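Long-range contacts in cruciferin (Brassica napus, PDB 3KGL), which probably serves as a seed storage protein, an 11S globulin laid down as a nutrient reserve: residues Ala344-Tyr349 with Trp397-Thr402; Arg39-Ser44 with Leu377-Gln382; Glu85-Ser90 with His143-His148. All coordinates share one frame; numbering follows the deposited sequence.

Interaction 1: residues Ala344-Tyr349 with Trp397-Thr402; sequences ANAVLY and WIEFKT
T402 OG1 is gripped from two sides of the subunit boundary. N345 N donates to T402 OG1 at 2.7 Å, and the hydroxyl also bonds Q187 OE1 of the second subunit. Chi1 of T402 (49°) sets OG1 between its own backbone N and carbonyl carbon, and from there it faces the amide of N345. T402 N returns a bond to N345 O (2.9 Å), which closes a two-bond ring at the end of the strand pair. The amide end of N345 works elsewhere: OD1 accepts from Q382 N, and ND2 donates to Q187 O of the second subunit. Further along, V347 and F400 exchange backbone bonds, the one from V347 N being weak, and Y349 and I398 exchange two more. Between them L348 and E399 form a non-hydrogen-bonded pair. On their face L348 CD1 packs on W397 CD1 at 3.6 Å, the two side chains crossing obliquely. W397 NE1 donates to E399 OE2 (3.1 Å) almost straight, at 176° and in the ring plane. E399 OE1 makes a salt bridge with K401 NZ (3.4 Å), and NZ also bonds N341 OD1. These are neighbouring antiparallel strands of the C-terminal cupin domain, a beta-barrel fold.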
loop_
_atom_site.group_PDB
_atom_site.type_symbol
_atom_site.label_atom_id
_atom_site.label_comp_id
_atom_site.label_asym_id
_atom_site.label_seq_id
_atom_site.Cartn_x
_atom_site.Cartn_y
_atom_site.Cartn_z
ATOM N N ALA A 344 -12.377 -3.769 -6.733
ATOM C CA ALA A 344 -12.743 -3.605 -5.330
ATOM C C ALA A 344 -13.261 -4.876 -4.680
ATOM O O ALA A 344 -13.819 -5.765 -5.328
ATOM C CB ALA A 344 -13.769 -2.502 -5.184
ATOM N N ASN A 345 -13.073 -4.953 -3.375
ATOM C CA ASN A 345 -13.760 -5.956 -2.598
ATOM C C ASN A 345 -15.026 -5.330 -2.079
ATOM O O ASN A 345 -15.025 -4.170 -1.691
ATOM C CB ASN A 345 -12.884 -6.428 -1.457
ATOM C CG ASN A 345 -11.765 -7.297 -1.933
ATOM O OD1 ASN A 345 -11.718 -7.673 -3.111
ATOM N ND2 ASN A 345 -10.848 -7.625 -1.034
ATOM N N ALA A 346 -16.116 -6.082 -2.100
ATOM C CA ALA A 346 -17.390 -5.558 -1.640
ATOM C C ALA A 346 -17.775 -6.181 -0.313
ATOM O O ALA A 346 -17.252 -7.225 0.077
ATOM C CB ALA A 346 -18.472 -5.814 -2.677
ATOM N N VAL A 347 -18.679 -5.510 0.386
ATOM C CA VAL A 347 -19.303 -6.053 1.581
ATOM C C VAL A 347 -20.762 -5.588 1.556
ATOM O O VAL A 347 -21.043 -4.397 1.451
ATOM C CB VAL A 347 -18.524 -5.648 2.851
ATOM C CG1 VAL A 347 -19.431 -5.055 3.929
ATOM C CG2 VAL A 347 -17.685 -6.828 3.352
ATOM N N LEU A 348 -21.688 -6.543 1.578
ATOM C CA LEU A 348 -23.089 -6.251 1.298
ATOM C C LEU A 348 -23.947 -6.405 2.535
ATOM O O LEU A 348 -23.891 -7.424 3.233
ATOM C CB LEU A 348 -23.612 -7.168 0.201
ATOM C CG LEU A 348 -25.091 -7.021 -0.149
ATOM C CD1 LEU A 348 -25.325 -7.424 -1.593
ATOM C CD2 LEU A 348 -25.968 -7.846 0.770
ATOM N N TYR A 349 -24.763 -5.394 2.794
ATOM C CA TYR A 349 -25.620 -5.407 3.969
ATOM C C TYR A 349 -27.062 -5.195 3.539
ATOM O O TYR A 349 -27.359 -4.287 2.758
ATOM C CB TYR A 349 -25.159 -4.332 4.960
ATOM C CG TYR A 349 -25.958 -4.194 6.239
ATOM C CD1 TYR A 349 -25.681 -4.977 7.350
ATOM C CD2 TYR A 349 -26.960 -3.235 6.347
ATOM C CE1 TYR A 349 -26.409 -4.831 8.535
ATOM C CE2 TYR A 349 -27.689 -3.077 7.517
ATOM C CZ TYR A 349 -27.408 -3.873 8.608
ATOM O OH TYR A 349 -28.139 -3.696 9.760
ATOM N N TRP A 397 -30.541 -2.545 0.199
ATOM C CA TRP A 397 -29.253 -2.966 0.702
ATOM C C TRP A 397 -28.221 -1.879 0.489
ATOM O O TRP A 397 -28.456 -0.920 -0.241
ATOM C CB TRP A 397 -28.826 -4.269 0.009
ATOM C CG TRP A 397 -28.280 -4.126 -1.414
ATOM C CD1 TRP A 397 -26.979 -4.219 -1.793
ATOM C CD2 TRP A 397 -29.025 -3.890 -2.619
ATOM N NE1 TRP A 397 -26.859 -4.048 -3.141
ATOM C CE2 TRP A 397 -28.102 -3.849 -3.676
ATOM C CE3 TRP A 397 -30.380 -3.712 -2.905
ATOM C CZ2 TRP A 397 -28.485 -3.637 -4.997
ATOM C CZ3 TRP A 397 -30.761 -3.507 -4.216
ATOM C CH2 TRP A 397 -29.816 -3.471 -5.246
ATOM N N ILE A 398 -27.078 -2.036 1.139
ATOM C CA ILE A 398 -25.972 -1.111 0.978
ATOM C C ILE A 398 -24.685 -1.936 0.769
ATOM O O ILE A 398 -24.394 -2.822 1.569
ATOM C CB ILE A 398 -25.899 -0.143 2.208
ATOM C CG1 ILE A 398 -25.635 1.302 1.773
ATOM C CG2 ILE A 398 -24.915 -0.626 3.255
ATOM C CD1 ILE A 398 -24.463 1.493 0.816
ATOM N N GLU A 399 -23.969 -1.696 -0.337
ATOM C CA GLU A 399 -22.637 -2.283 -0.576
ATOM C C GLU A 399 -21.525 -1.281 -0.237
ATOM O O GLU A 399 -21.592 -0.125 -0.632
ATOM C CB GLU A 399 -22.459 -2.693 -2.039
ATOM C CG GLU A 399 -23.524 -3.618 -2.620
ATOM C CD GLU A 399 -23.286 -3.936 -4.103
ATOM O OE1 GLU A 399 -22.108 -4.015 -4.527
ATOM O OE2 GLU A 399 -24.280 -4.115 -4.846
ATOM N N PHE A 400 -20.503 -1.728 0.485
ATOM C CA PHE A 400 -19.297 -0.930 0.700
ATOM C C PHE A 400 -18.129 -1.527 -0.077
ATOM O O PHE A 400 -17.651 -2.602 0.261
ATOM C CB PHE A 400 -18.915 -0.885 2.178
ATOM C CG PHE A 400 -19.864 -0.107 3.035
ATOM C CD1 PHE A 400 -19.913 1.272 2.968
ATOM C CD2 PHE A 400 -20.691 -0.751 3.928
ATOM C CE1 PHE A 400 -20.782 1.996 3.772
ATOM C CE2 PHE A 400 -21.559 -0.033 4.733
ATOM C CZ PHE A 400 -21.603 1.341 4.653
ATOM N N LYS A 401 -17.660 -0.825 -1.103
ATOM C CA LYS A 401 -16.546 -1.308 -1.924
ATOM C C LYS A 401 -15.193 -0.725 -1.480
ATOM O O LYS A 401 -15.140 0.373 -0.937
ATOM C CB LYS A 401 -16.829 -1.013 -3.395
ATOM C CG LYS A 401 -18.271 -1.298 -3.759
ATOM C CD LYS A 401 -18.449 -1.682 -5.218
ATOM C CE LYS A 401 -19.850 -2.189 -5.446
ATOM N NZ LYS A 401 -20.123 -2.492 -6.859
ATOM N N THR A 402 -14.105 -1.463 -1.695
ATOM C CA THR A 402 -12.785 -1.010 -1.234
ATOM C C THR A 402 -11.970 -0.337 -2.326
ATOM O O THR A 402 -10.779 -0.607 -2.483
ATOM C CB THR A 402 -11.948 -2.144 -0.639
ATOM O OG1 THR A 402 -11.966 -3.264 -1.533
ATOM C CG2 THR A 402 -12.511 -2.549 0.697
#

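Interaction 2: residues Arg39-Ser44 with Leu377-Gln382; sequences RCSGVS and LLSIPQ
The helix 36-41 runs out beside P381, with the CA atoms of S41 and P381 5.5 Å apart, and the chain then turns off through G42 into the strand 43-50. The exit is a Schellman motif. G42 has positive phi (64°), and G42 N bonds back to R39 O at 3.0 Å. Two side chains of the last helical turn, C40 and S41, point to the end of the strand 377-380. The hydroxyls of S41 and S379 meet at 2.9 Å between S41 OG and S379 OG. S379 OG lies anti to its own backbone N (chi1 164°), and it also bonds Q37 O of the helix 36-41. A346 O, on the strand next to 377-380, is a weaker alternative acceptor for the S41 hydroxyl. The contact joins the two cupin domains of the 11S globulin subunit: the helix comes from the N-terminal one, and the strand is an outermost strand of a C-terminal sheet. Beside the serines, C40 SG rests on the P381 ring, 3.6 Å from both CB and CG of P381. C40 SG is anti to its backbone N (chi1 172°) and is tied to C7 in a disulfide. The N-terminal segment is therefore bonded covalently to the helix at this point. P381 also packs on L188 of the second subunit, and the neighbouring Q382 OE1 accepts a bond from Q187 N of that subunit.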
loop_
_atom_site.group_PDB
_atom_site.type_symbol
_atom_site.label_atom_id
_atom_site.label_comp_id
_atom_site.label_asym_id
_atom_site.label_seq_id
_atom_site.Cartn_x
_atom_site.Cartn_y
_atom_site.Cartn_z
ATOM N N ARG A 39 -11.851 -11.837 6.201
ATOM C CA ARG A 39 -10.407 -11.612 6.143
ATOM C C ARG A 39 -9.930 -11.350 4.713
ATOM O O ARG A 39 -9.133 -10.444 4.475
ATOM C CB ARG A 39 -9.663 -12.789 6.781
ATOM C CG ARG A 39 -8.148 -12.772 6.657
ATOM C CD ARG A 39 -7.504 -13.635 7.750
ATOM N NE ARG A 39 -7.933 -15.029 7.670
ATOM C CZ ARG A 39 -7.966 -15.874 8.699
ATOM N NH1 ARG A 39 -7.599 -15.471 9.913
ATOM N NH2 ARG A 39 -8.379 -17.125 8.510
ATOM N N CYS A 40 -10.435 -12.130 3.767
ATOM C CA CYS A 40 -10.176 -11.903 2.350
ATOM C C CYS A 40 -10.494 -10.470 1.924
ATOM O O CYS A 40 -9.639 -9.778 1.379
ATOM C CB CYS A 40 -10.973 -12.900 1.493
ATOM S SG CYS A 40 -10.946 -12.632 -0.324
ATOM N N SER A 41 -11.724 -10.032 2.164
ATOM C CA SER A 41 -12.152 -8.694 1.765
ATOM C C SER A 41 -11.352 -7.599 2.453
ATOM O O SER A 41 -11.423 -6.437 2.075
ATOM C CB SER A 41 -13.647 -8.507 2.029
ATOM O OG SER A 41 -14.404 -8.896 0.892
ATOM N N GLY A 42 -10.595 -7.977 3.473
ATOM C CA GLY A 42 -9.763 -7.038 4.193
ATOM C C GLY A 42 -10.509 -5.948 4.935
ATOM O O GLY A 42 -10.021 -4.823 5.028
ATOM N N VAL A 43 -11.681 -6.271 5.477
ATOM C CA VAL A 43 -12.440 -5.299 6.264
ATOM C C VAL A 43 -13.129 -5.913 7.478
ATOM O O VAL A 43 -13.278 -7.125 7.577
ATOM C CB VAL A 43 -13.520 -4.585 5.422
ATOM C CG1 VAL A 43 -12.888 -3.830 4.262
ATOM C CG2 VAL A 43 -14.565 -5.582 4.937
ATOM N N SER A 44 -13.538 -5.053 8.402
ATOM C CA SER A 44 -14.437 -5.440 9.474
ATOM C C SER A 44 -15.719 -4.632 9.300
ATOM O O SER A 44 -15.783 -3.697 8.491
ATOM C CB SER A 44 -13.806 -5.144 10.832
ATOM O OG SER A 44 -14.652 -5.514 11.903
ATOM N N LEU A 377 -24.923 -9.759 6.386
ATOM C CA LEU A 377 -23.827 -9.179 5.622
ATOM C C LEU A 377 -23.196 -10.281 4.801
ATOM O O LEU A 377 -22.971 -11.385 5.305
ATOM C CB LEU A 377 -22.792 -8.617 6.588
ATOM C CG LEU A 377 -21.551 -7.913 6.055
ATOM C CD1 LEU A 377 -21.908 -6.497 5.668
ATOM C CD2 LEU A 377 -20.458 -7.914 7.116
ATOM N N LEU A 378 -22.932 -9.987 3.531
ATOM C CA LEU A 378 -22.342 -10.959 2.609
ATOM C C LEU A 378 -21.121 -10.346 1.975
ATOM O O LEU A 378 -21.190 -9.251 1.426
ATOM C CB LEU A 378 -23.327 -11.341 1.513
ATOM C CG LEU A 378 -22.901 -12.419 0.522
ATOM C CD1 LEU A 378 -22.800 -13.779 1.198
ATOM C CD2 LEU A 378 -23.891 -12.462 -0.622
ATOM N N SER A 379 -20.002 -11.054 2.064
ATOM C CA SER A 379 -18.733 -10.568 1.542
ATOM C C SER A 379 -18.509 -11.037 0.081
ATOM O O SER A 379 -18.735 -12.193 -0.258
ATOM C CB SER A 379 -17.601 -10.984 2.491
ATOM O OG SER A 379 -16.323 -10.873 1.890
ATOM N N ILE A 380 -18.097 -10.123 -0.789
ATOM C CA ILE A 380 -17.938 -10.428 -2.208
ATOM C C ILE A 380 -16.591 -9.901 -2.728
ATOM O O ILE A 380 -16.483 -8.734 -3.111
ATOM C CB ILE A 380 -19.085 -9.792 -3.011
ATOM C CG1 ILE A 380 -20.429 -10.157 -2.386
ATOM C CG2 ILE A 380 -19.020 -10.186 -4.482
ATOM C CD1 ILE A 380 -21.617 -9.531 -3.083
ATOM N N PRO A 381 -15.555 -10.760 -2.744
ATOM C CA PRO A 381 -14.205 -10.312 -3.099
ATOM C C PRO A 381 -14.082 -9.993 -4.585
ATOM O O PRO A 381 -14.805 -10.597 -5.384
ATOM C CB PRO A 381 -13.327 -11.522 -2.751
ATOM C CG PRO A 381 -14.202 -12.443 -1.949
ATOM C CD PRO A 381 -15.583 -12.187 -2.407
ATOM N N GLN A 382 -13.185 -9.061 -4.925
ATOM C CA GLN A 382 -12.851 -8.703 -6.302
ATOM C C GLN A 382 -12.809 -9.865 -7.298
ATOM O O GLN A 382 -11.944 -10.732 -7.204
ATOM C CB GLN A 382 -11.491 -8.014 -6.320
ATOM C CG GLN A 382 -10.808 -8.025 -7.678
ATOM C CD GLN A 382 -9.441 -7.380 -7.643
ATOM O OE1 GLN A 382 -8.645 -7.612 -6.727
ATOM N NE2 GLN A 382 -9.158 -6.563 -8.649
#

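Interaction 3: residues Glu85-Ser90 with His143-His148; sequences ETFQDS and HQKVEH
Chi1 of H143 (61°) puts CG between the backbone N and the carbonyl carbon, and chi2 (64°) turns the imidazole toward D89. H143 NE2 donates to D89 OD1 at 3.0 Å. The aspartate lies near the ring plane, but NE2 meets OD1 from above the carboxylate plane. The two flat groups stand 70° apart. At its other nitrogen, H143 ND1 donates to Q144 O at 2.9 Å, also in the ring plane. These bonds fix the rotation of the imidazole and are consistent with its being protonated beside D89. F87 CB lies 3.9 Å from H143 CE1. The K145 chain runs past the edge of the F87 ring, with its CE near the plane and K145 CG 3.5 Å from F87 CE2. V146 O lies over one face of the F87 ring, 4.0 Å above the plane and offset to the rim. T86 OG1 adds a contact with K145 CB (3.6 Å). L421 and P422 of the third subunit pack on H143 and V146 respectively. In the curled sheet of the N-terminal cupin domain, strand 87-89 pairs antiparallel with 141-150 through D89 and D141, though the chains diverge here, and 73-79 also pairs with 141-150.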
loop_
_atom_site.group_PDB
_atom_site.type_symbol
_atom_site.label_atom_id
_atom_site.label_comp_id
_atom_site.label_asym_id
_atom_site.label_seq_id
_atom_site.Cartn_x
_atom_site.Cartn_y
_atom_site.Cartn_z
ATOM N N GLU A 85 -14.560 26.855 14.992
ATOM C CA GLU A 85 -15.797 26.431 15.632
ATOM C C GLU A 85 -17.022 27.045 14.947
ATOM O O GLU A 85 -17.277 28.249 15.041
ATOM C CB GLU A 85 -15.760 26.714 17.139
ATOM C CG GLU A 85 -14.961 25.668 17.927
ATOM C CD GLU A 85 -14.602 26.126 19.335
ATOM O OE1 GLU A 85 -14.376 25.258 20.211
ATOM O OE2 GLU A 85 -14.540 27.351 19.565
ATOM N N THR A 86 -17.765 26.187 14.248
ATOM C CA THR A 86 -18.909 26.582 13.429
ATOM C C THR A 86 -20.127 26.956 14.277
ATOM O O THR A 86 -20.502 28.129 14.364
ATOM C CB THR A 86 -19.324 25.438 12.466
ATOM O OG1 THR A 86 -18.234 24.522 12.293
ATOM C CG2 THR A 86 -19.756 25.991 11.110
ATOM N N PHE A 87 -20.742 25.948 14.893
ATOM C CA PHE A 87 -21.972 26.139 15.659
ATOM C C PHE A 87 -21.766 26.833 17.009
ATOM O O PHE A 87 -20.635 26.939 17.512
ATOM C CB PHE A 87 -22.719 24.807 15.831
ATOM C CG PHE A 87 -23.592 24.451 14.660
ATOM C CD1 PHE A 87 -24.973 24.522 14.758
ATOM C CD2 PHE A 87 -23.033 24.069 13.450
ATOM C CE1 PHE A 87 -25.784 24.204 13.670
ATOM C CE2 PHE A 87 -23.839 23.752 12.361
ATOM C CZ PHE A 87 -25.216 23.820 12.473
ATOM N N GLN A 88 -22.879 27.300 17.575
ATOM C CA GLN A 88 -22.896 28.051 18.829
ATOM C C GLN A 88 -24.121 27.645 19.665
ATOM O O GLN A 88 -25.206 27.424 19.122
ATOM C CB GLN A 88 -22.884 29.561 18.531
ATOM C CG GLN A 88 -23.005 30.482 19.741
ATOM C CD GLN A 88 -24.421 31.021 19.941
ATOM O OE1 GLN A 88 -24.669 31.833 20.835
ATOM N NE2 GLN A 88 -25.351 30.576 19.101
ATOM N N ASP A 89 -23.940 27.539 20.982
ATOM C CA ASP A 89 -24.994 27.049 21.879
ATOM C C ASP A 89 -25.495 28.061 22.908
ATOM O O ASP A 89 -24.746 28.481 23.790
ATOM C CB ASP A 89 -24.511 25.809 22.628
ATOM C CG ASP A 89 -24.989 24.532 21.996
ATOM O OD1 ASP A 89 -24.477 23.451 22.367
ATOM O OD2 ASP A 89 -25.882 24.617 21.127
ATOM N N SER A 90 -26.770 28.428 22.812
ATOM C CA SER A 90 -27.379 29.276 23.826
ATOM C C SER A 90 -27.144 28.668 25.204
ATOM O O SER A 90 -27.292 27.459 25.392
ATOM C CB SER A 90 -28.886 29.435 23.586
ATOM O OG SER A 90 -29.160 30.220 22.437
ATOM N N HIS A 143 -18.233 25.228 19.508
ATOM C CA HIS A 143 -17.882 23.841 19.221
ATOM C C HIS A 143 -18.137 23.481 17.758
ATOM O O HIS A 143 -18.819 24.217 17.045
ATOM C CB HIS A 143 -18.631 22.878 20.156
ATOM C CG HIS A 143 -20.124 22.937 20.034
ATOM N ND1 HIS A 143 -20.795 22.581 18.881
ATOM C CD2 HIS A 143 -21.079 23.288 20.929
ATOM C CE1 HIS A 143 -22.096 22.724 19.066
ATOM N NE2 HIS A 143 -22.294 23.152 20.301
ATOM N N GLN A 144 -17.588 22.352 17.317
ATOM C CA GLN A 144 -17.664 21.941 15.917
ATOM C C GLN A 144 -19.104 21.807 15.421
ATOM O O GLN A 144 -20.051 21.818 16.204
ATOM C CB GLN A 144 -16.893 20.635 15.700
ATOM C CG GLN A 144 -15.368 20.772 15.788
ATOM C CD GLN A 144 -14.692 20.809 14.418
ATOM O OE1 GLN A 144 -13.490 21.060 14.317
ATOM N NE2 GLN A 144 -15.461 20.550 13.360
ATOM N N LYS A 145 -19.259 21.700 14.107
ATOM C CA LYS A 145 -20.580 21.591 13.512
ATOM C C LYS A 145 -21.260 20.292 13.914
ATOM O O LYS A 145 -20.723 19.198 13.714
ATOM C CB LYS A 145 -20.494 21.696 11.986
ATOM C CG LYS A 145 -21.743 21.222 11.250
ATOM C CD LYS A 145 -21.742 21.654 9.781
ATOM C CE LYS A 145 -22.007 23.150 9.631
ATOM N NZ LYS A 145 -22.345 23.541 8.230
ATOM N N VAL A 146 -22.441 20.426 14.503
ATOM C CA VAL A 146 -23.293 19.284 14.783
ATOM C C VAL A 146 -24.303 19.140 13.658
ATOM O O VAL A 146 -25.199 19.967 13.512
ATOM C CB VAL A 146 -24.055 19.465 16.093
ATOM C CG1 VAL A 146 -25.138 18.407 16.221
ATOM C CG2 VAL A 146 -23.101 19.404 17.261
ATOM N N GLU A 147 -24.143 18.089 12.862
ATOM C CA GLU A 147 -25.024 17.815 11.737
ATOM C C GLU A 147 -26.255 17.003 12.174
ATOM O O GLU A 147 -26.236 16.361 13.225
ATOM C CB GLU A 147 -24.250 17.072 10.640
ATOM C CG GLU A 147 -23.278 17.949 9.850
ATOM C CD GLU A 147 -21.999 17.214 9.442
ATOM O OE1 GLU A 147 -21.043 17.173 10.254
ATOM O OE2 GLU A 147 -21.944 16.697 8.302
ATOM N N HIS A 148 -27.331 17.070 11.387
ATOM C CA HIS A 148 -28.472 16.181 11.573
ATOM C C HIS A 148 -28.346 15.056 10.564
ATOM O O HIS A 148 -27.913 15.275 9.428
ATOM C CB HIS A 148 -29.803 16.907 11.378
ATOM C CG HIS A 148 -31.005 16.052 11.662
ATOM N ND1 HIS A 148 -31.786 15.506 10.664
ATOM C CD2 HIS A 148 -31.559 15.654 12.835
ATOM C CE1 HIS A 148 -32.765 14.805 11.211
ATOM N NE2 HIS A 148 -32.649 14.878 12.526
#

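Overall arrangement
Interactions 1 and 2 adjoin, with centres 8 Å apart. They share a six-stranded antiparallel sheet of the C-terminal cupin domain, in which 346-352 lies between 394-401 and 377-380. Their segments alternate along the chain, in the order 39-44, 344-349, 377-382, 397-402. Interaction 2 sets a helix of the N-terminal domain against the edge of the sheet in which interaction 1 pairs two strands. Interaction 3 lies apart, its centre about 32 Å from that of interaction 1 and about 36 Å from that of interaction 2. It falls within the N-terminal domain, between the two segments of interaction 2 in sequence. Interactions 1 and 2 thus face the second subunit and interaction 3 the third.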